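Local atomic coordinates of putative agmatinase (Clostridium difficile, PDB entry 3LHL), a protein that binds manganese and probably hydrolyses agmatine to putrescine and urea, as other agmatinases of the arginase family do. Residues V222-F227 and A263-R268; D183-I188 and Q228-I233. All coordinates share one frame; numbering follows the deposited sequence.

Interaction 1: residues V222-F227 and A263-R268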
loop_
_atom_site.group_PDB
_atom_site.type_symbol
_atom_site.label_atom_id
_atom_site.label_comp_id
_atom_site.label_asym_id
_atom_site.label_seq_id
_atom_site.Cartn_x
_atom_site.Cartn_y
_atom_site.Cartn_z
ATOM N N VAL A 222 -11.357 9.960 -4.780
ATOM C CA VAL A 222 -10.659 10.875 -5.685
ATOM C C VAL A 222 -10.383 10.208 -7.028
ATOM O O VAL A 222 -10.327 8.977 -7.121
ATOM C CB VAL A 222 -9.307 11.332 -5.098
ATOM C CG1 VAL A 222 -9.533 12.342 -3.979
ATOM C CG2 VAL A 222 -8.531 10.127 -4.583
ATOM N N ASN A 223 -10.236 11.016 -8.073
ATOM C CA ASN A 223 -9.934 10.472 -9.393
ATOM C C ASN A 223 -8.418 10.345 -9.474
ATOM O O ASN A 223 -7.722 10.650 -8.508
ATOM C CB ASN A 223 -10.452 11.386 -10.508
ATOM C CG ASN A 223 -9.963 12.816 -10.373
ATOM O OD1 ASN A 223 -8.810 13.067 -10.018
ATOM N ND2 ASN A 223 -10.839 13.763 -10.679
ATOM N N TYR A 224 -7.899 9.910 -10.616
ATOM C CA TYR A 224 -6.459 9.741 -10.746
ATOM C C TYR A 224 -5.660 11.042 -10.780
ATOM O O TYR A 224 -4.559 11.108 -10.235
ATOM C CB TYR A 224 -6.107 8.924 -11.994
ATOM C CG TYR A 224 -4.636 8.580 -12.025
ATOM C CD1 TYR A 224 -4.148 7.481 -11.321
ATOM C CD2 TYR A 224 -3.715 9.415 -12.661
ATOM C CE1 TYR A 224 -2.787 7.225 -11.238
ATOM C CE2 TYR A 224 -2.345 9.167 -12.585
ATOM C CZ TYR A 224 -1.890 8.070 -11.869
ATOM O OH TYR A 224 -0.543 7.825 -11.759
ATOM N N ARG A 225 -6.199 12.064 -11.432
ATOM C CA ARG A 225 -5.496 13.337 -11.534
ATOM C C ARG A 225 -5.251 13.935 -10.153
ATOM O O ARG A 225 -4.185 14.491 -9.881
ATOM C CB ARG A 225 -6.290 14.322 -12.395
ATOM C CG ARG A 225 -5.411 15.178 -13.295
ATOM C CD ARG A 225 -6.172 16.362 -13.856
ATOM N NE ARG A 225 -7.473 15.960 -14.374
ATOM C CZ ARG A 225 -8.389 16.807 -14.827
ATOM N NH1 ARG A 225 -8.149 18.112 -14.831
ATOM N NH2 ARG A 225 -9.551 16.345 -15.263
ATOM N N GLU A 226 -6.244 13.819 -9.279
ATOM C CA GLU A 226 -6.121 14.329 -7.919
ATOM C C GLU A 226 -5.140 13.466 -7.128
ATOM O O GLU A 226 -4.274 13.978 -6.423
ATOM C CB GLU A 226 -7.483 14.313 -7.221
ATOM C CG GLU A 226 -8.536 15.192 -7.889
ATOM C CD GLU A 226 -9.940 14.933 -7.366
ATOM O OE1 GLU A 226 -10.428 13.792 -7.502
ATOM O OE2 GLU A 226 -10.555 15.871 -6.821
ATOM N N PHE A 227 -5.268 12.151 -7.265
ATOM C CA PHE A 227 -4.401 11.237 -6.533
ATOM C C PHE A 227 -2.913 11.361 -6.848
ATOM O O PHE A 227 -2.084 11.363 -5.935
ATOM C CB PHE A 227 -4.824 9.784 -6.768
ATOM C CG PHE A 227 -4.089 8.800 -5.898
ATOM C CD1 PHE A 227 -4.411 8.669 -4.548
ATOM C CD2 PHE A 227 -3.045 8.039 -6.414
ATOM C CE1 PHE A 227 -3.703 7.795 -3.723
ATOM C CE2 PHE A 227 -2.328 7.159 -5.594
ATOM C CZ PHE A 227 -2.658 7.039 -4.248
ATOM N N ALA A 263 -3.113 0.677 -11.712
ATOM C CA ALA A 263 -2.198 0.099 -10.732
ATOM C C ALA A 263 -0.767 0.115 -11.279
ATOM O O ALA A 263 0.191 0.367 -10.547
ATOM C CB ALA A 263 -2.619 -1.338 -10.400
ATOM N N CYS A 264 -0.636 -0.159 -12.570
ATOM C CA CYS A 264 0.672 -0.185 -13.201
ATOM C C CYS A 264 1.312 1.190 -13.166
ATOM O O CYS A 264 2.494 1.319 -12.856
ATOM C CB CYS A 264 0.558 -0.671 -14.642
ATOM S SG CYS A 264 0.239 -2.448 -14.793
ATOM N N LYS A 265 0.526 2.217 -13.471
ATOM C CA LYS A 265 1.046 3.576 -13.472
ATOM C C LYS A 265 1.403 4.007 -12.053
ATOM O O LYS A 265 2.429 4.653 -11.829
ATOM C CB LYS A 265 0.023 4.538 -14.080
ATOM C CG LYS A 265 0.557 5.946 -14.324
ATOM C CD LYS A 265 -0.475 6.800 -15.054
ATOM C CE LYS A 265 0.116 8.122 -15.507
ATOM N NZ LYS A 265 -0.817 8.843 -16.421
ATOM N N ILE A 266 0.562 3.647 -11.089
ATOM C CA ILE A 266 0.836 4.003 -9.706
ATOM C C ILE A 266 2.125 3.310 -9.268
ATOM O O ILE A 266 2.965 3.898 -8.591
ATOM C CB ILE A 266 -0.346 3.610 -8.788
ATOM C CG1 ILE A 266 -1.528 4.547 -9.061
ATOM C CG2 ILE A 266 0.066 3.685 -7.320
ATOM C CD1 ILE A 266 -2.762 4.262 -8.227
ATOM N N LEU A 267 2.284 2.059 -9.676
ATOM C CA LEU A 267 3.484 1.310 -9.336
ATOM C C LEU A 267 4.712 2.054 -9.869
ATOM O O LEU A 267 5.704 2.240 -9.154
ATOM C CB LEU A 267 3.416 -0.097 -9.940
ATOM C CG LEU A 267 4.699 -0.927 -9.883
ATOM C CD1 LEU A 267 5.139 -1.127 -8.441
ATOM C CD2 LEU A 267 4.462 -2.265 -10.564
ATOM N N ARG A 268 4.638 2.489 -11.123
ATOM C CA ARG A 268 5.759 3.203 -11.730
ATOM C C ARG A 268 6.132 4.483 -10.991
ATOM O O ARG A 268 7.291 4.668 -10.613
ATOM C CB ARG A 268 5.462 3.554 -13.186
ATOM C CG ARG A 268 6.651 4.205 -13.885
ATOM C CD ARG A 268 6.276 4.716 -15.256
ATOM N NE ARG A 268 5.375 5.860 -15.169
ATOM C CZ ARG A 268 4.677 6.345 -16.188
ATOM N NH1 ARG A 268 4.766 5.782 -17.386
ATOM N NH2 ARG A 268 3.893 7.398 -16.011
#
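Tyr224 reaches from the short helix 224-227 to the long helix 258-278 and meets Lys265 and Ile266 with different parts of its phenol group. Two apolar contacts centre on Ile266. Ile266 CG1 lies at the edge of the tyrosine ring, near its plane, 3.7 Å from Tyr224 CE1, the two side chains sliding past each other in opposite directions. The terminal methyl of Ile266 reaches farther, with Ile266 CD1 3.9 Å from Phe227 CE2, so one isoleucine branch touches both aromatics. Each aromatic has CG anti to the backbone N (chi1 -172° in both), which sends Tyr224 and Phe227, one helical turn apart, toward the same neighbour.

The second kind of contact involves a polar residue through its carbon chain. Lys265 is extended throughout and lays its methylenes against the phenol end: Tyr224 OH is 3.4 Å from Lys265 CG, and Tyr224 CZ is 3.7 Å from Lys265 CD. No hydrogen bond joins the two segments.

The hydrogen bonds that matter here lie within 222-227. Glu226 N donates to Asn223 OD1 (2.8 Å), and Asn223 N donates to Glu226 OE1 (2.8 Å, 172° at the hydrogen). This reciprocal pair is a capping box, which fixes the start of the short helix that presents Tyr224 and that, in the connection after strand 196-202, packs against helix 258-278 of the α/β arginase fold.

Interaction 2: residues D183-I188 and Q228-I233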
loop_
_atom_site.group_PDB
_atom_site.type_symbol
_atom_site.label_atom_id
_atom_site.label_comp_id
_atom_site.label_asym_id
_atom_site.label_seq_id
_atom_site.Cartn_x
_atom_site.Cartn_y
_atom_site.Cartn_z
ATOM N N ASP A 183 -6.589 16.122 0.860
ATOM C CA ASP A 183 -6.084 17.493 0.811
ATOM C C ASP A 183 -5.040 17.876 1.858
ATOM O O ASP A 183 -4.205 18.744 1.609
ATOM C CB ASP A 183 -7.256 18.474 0.882
ATOM C CG ASP A 183 -8.237 18.289 -0.263
ATOM O OD1 ASP A 183 -7.804 18.364 -1.433
ATOM O OD2 ASP A 183 -9.439 18.069 0.004
ATOM N N THR A 184 -5.079 17.233 3.022
ATOM C CA THR A 184 -4.132 17.540 4.083
ATOM C C THR A 184 -2.804 16.795 3.959
ATOM O O THR A 184 -1.896 17.011 4.766
ATOM C CB THR A 184 -4.722 17.214 5.469
ATOM O OG1 THR A 184 -4.934 15.800 5.577
ATOM C CG2 THR A 184 -6.046 17.937 5.675
ATOM N N PHE A 185 -2.678 15.934 2.953
ATOM C CA PHE A 185 -1.456 15.145 2.780
ATOM C C PHE A 185 -0.152 15.943 2.769
ATOM O O PHE A 185 0.814 15.559 3.430
ATOM C CB PHE A 185 -1.527 14.291 1.514
ATOM C CG PHE A 185 -0.455 13.226 1.444
ATOM C CD1 PHE A 185 -0.349 12.257 2.447
ATOM C CD2 PHE A 185 0.467 13.208 0.396
ATOM C CE1 PHE A 185 0.664 11.284 2.408
ATOM C CE2 PHE A 185 1.482 12.244 0.345
ATOM C CZ PHE A 185 1.582 11.278 1.356
ATOM N N GLU A 186 -0.113 17.041 2.021
ATOM C CA GLU A 186 1.102 17.851 1.956
ATOM C C GLU A 186 1.491 18.369 3.335
ATOM O O GLU A 186 2.669 18.369 3.693
ATOM C CB GLU A 186 0.928 19.019 0.984
ATOM C CG GLU A 186 2.181 19.883 0.814
ATOM C CD GLU A 186 2.076 20.843 -0.363
ATOM O OE1 GLU A 186 0.942 21.148 -0.785
ATOM O OE2 GLU A 186 3.124 21.303 -0.862
ATOM N N ASN A 187 0.500 18.800 4.112
ATOM C CA ASN A 187 0.769 19.295 5.453
ATOM C C ASN A 187 1.338 18.191 6.341
ATOM O O ASN A 187 2.306 18.412 7.067
ATOM C CB ASN A 187 -0.505 19.861 6.094
ATOM C CG ASN A 187 -0.781 21.291 5.675
ATOM O OD1 ASN A 187 0.122 22.005 5.251
ATOM N ND2 ASN A 187 -2.026 21.721 5.812
ATOM N N ILE A 188 0.735 17.005 6.280
ATOM C CA ILE A 188 1.189 15.874 7.085
ATOM C C ILE A 188 2.603 15.459 6.718
ATOM O O ILE A 188 3.422 15.194 7.594
ATOM C CB ILE A 188 0.242 14.654 6.929
ATOM C CG1 ILE A 188 -1.110 14.969 7.578
ATOM C CG2 ILE A 188 0.858 13.405 7.578
ATOM C CD1 ILE A 188 -1.010 15.386 9.041
ATOM N N GLN A 228 -2.568 11.467 -8.127
ATOM C CA GLN A 228 -1.160 11.545 -8.506
ATOM C C GLN A 228 -0.409 12.686 -7.828
ATOM O O GLN A 228 0.819 12.665 -7.753
ATOM C CB GLN A 228 -1.016 11.636 -10.032
ATOM C CG GLN A 228 -1.149 13.019 -10.625
ATOM C CD GLN A 228 -1.063 12.996 -12.138
ATOM O OE1 GLN A 228 -0.338 12.185 -12.715
ATOM N NE2 GLN A 228 -1.790 13.897 -12.789
ATOM N N GLU A 229 -1.142 13.671 -7.321
ATOM C CA GLU A 229 -0.520 14.798 -6.630
ATOM C C GLU A 229 0.298 14.330 -5.424
ATOM O O GLU A 229 1.260 14.987 -5.030
ATOM C CB GLU A 229 -1.584 15.791 -6.162
ATOM C CG GLU A 229 -2.174 16.644 -7.273
ATOM C CD GLU A 229 -1.106 17.429 -8.015
ATOM O OE1 GLU A 229 -0.243 18.045 -7.351
ATOM O OE2 GLU A 229 -1.131 17.434 -9.263
ATOM N N ILE A 230 -0.076 13.198 -4.834
ATOM C CA ILE A 230 0.667 12.711 -3.678
ATOM C C ILE A 230 2.077 12.308 -4.094
ATOM O O ILE A 230 3.002 12.335 -3.284
ATOM C CB ILE A 230 -0.015 11.500 -2.990
ATOM C CG1 ILE A 230 0.111 10.244 -3.857
ATOM C CG2 ILE A 230 -1.473 11.815 -2.725
ATOM C CD1 ILE A 230 -0.118 8.960 -3.084
ATOM N N PHE A 231 2.245 11.942 -5.362
ATOM C CA PHE A 231 3.567 11.553 -5.831
ATOM C C PHE A 231 4.485 12.771 -5.872
ATOM O O PHE A 231 5.663 12.688 -5.513
ATOM C CB PHE A 231 3.475 10.908 -7.214
ATOM C CG PHE A 231 2.617 9.677 -7.242
ATOM C CD1 PHE A 231 2.679 8.748 -6.204
ATOM C CD2 PHE A 231 1.748 9.443 -8.306
ATOM C CE1 PHE A 231 1.889 7.605 -6.223
ATOM C CE2 PHE A 231 0.955 8.304 -8.335
ATOM C CZ PHE A 231 1.024 7.379 -7.289
ATOM N N LYS A 232 3.936 13.906 -6.290
ATOM C CA LYS A 232 4.706 15.137 -6.364
ATOM C C LYS A 232 5.062 15.591 -4.947
ATOM O O LYS A 232 6.190 16.005 -4.678
ATOM C CB LYS A 232 3.894 16.222 -7.080
ATOM C CG LYS A 232 4.713 17.429 -7.507
ATOM C CD LYS A 232 3.843 18.474 -8.192
ATOM C CE LYS A 232 3.742 19.744 -7.352
ATOM N NZ LYS A 232 3.171 19.501 -5.992
ATOM N N ILE A 233 4.087 15.503 -4.050
ATOM C CA ILE A 233 4.262 15.897 -2.656
ATOM C C ILE A 233 5.349 15.070 -1.968
ATOM O O ILE A 233 6.154 15.597 -1.195
ATOM C CB ILE A 233 2.932 15.745 -1.895
ATOM C CG1 ILE A 233 1.923 16.759 -2.446
ATOM C CG2 ILE A 233 3.156 15.918 -0.400
ATOM C CD1 ILE A 233 0.502 16.526 -2.005
#
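Phe185 and Ile233 meet where the first turn of helix 185-191 packs against helix 229-235. Ile233 CG2 lies 3.9 Å from Phe185 CD2 and 3.7 Å from Glu186 CA, so a single methyl touches both the ring and the neighbouring backbone. Its other branch ends beside the acidic residue, with Ile233 CD1 3.9 Å from Glu186 CB; the glutamate thus joins the apolar contact through the base of its side chain. Ile230, one turn earlier, offers its branch point to the same ring, Ile230 CB standing 3.7 Å from Phe185 CE2. Both isoleucines approach the phenylalanine obliquely. The backbones are close as well: CA of Glu186 and CA of Ile233 are 5.9 Å apart.

Helix 185-191 follows strand 176-179, and helix 229-235 comes after strand 196-202 and the short helix 224-227. Both lie over the parallel sheet of the α/β arginase fold, so the contact joins neighbouring elements of the layer on one of its faces.

A torsion and a second shell of aromatic rings help to place the Phe185 ring. Phe185 CG is anti to the backbone N (chi1 -167°), which directs the ring inward, where Phe120 and Phe156 of the sheet each form an edge-to-face pair with it. Ile230 also packs on Phe120, and Phe185 and Ile230 are both buried. Farther toward the surface, Glu186 runs out extended, and its OE2 stays 5.4 Å from Lys232 NZ, a separation at which opposite charges may attract without forming a salt bridge. Just before the helix, Thr184 OG1 is hydrogen-bonded to Glu178 and Tyr176, tying the start of 183-188 to the edge strand 176-179.

Interactions 1 and 2 draw on consecutive pieces of the chain, 222-227 and 228-233, and the centres of the two interactions lie about 13 Å apart. Phe231 joins them directly. It takes no part in the contact with 183-188, but its CE2 lies 3.8 Å from Tyr224 OH and its CZ lies 3.8 Å from Ile266 CG2. Packing therefore continues from helix 258-278 through 222-233 to helix 185-191. Interaction 1 is the nearer to the manganese ligands Asp202 and Asp121: the side chain of Phe227 is about 9 Å from the side chains of both, whereas that of Ile230 in interaction 2 is about 11 Å from them.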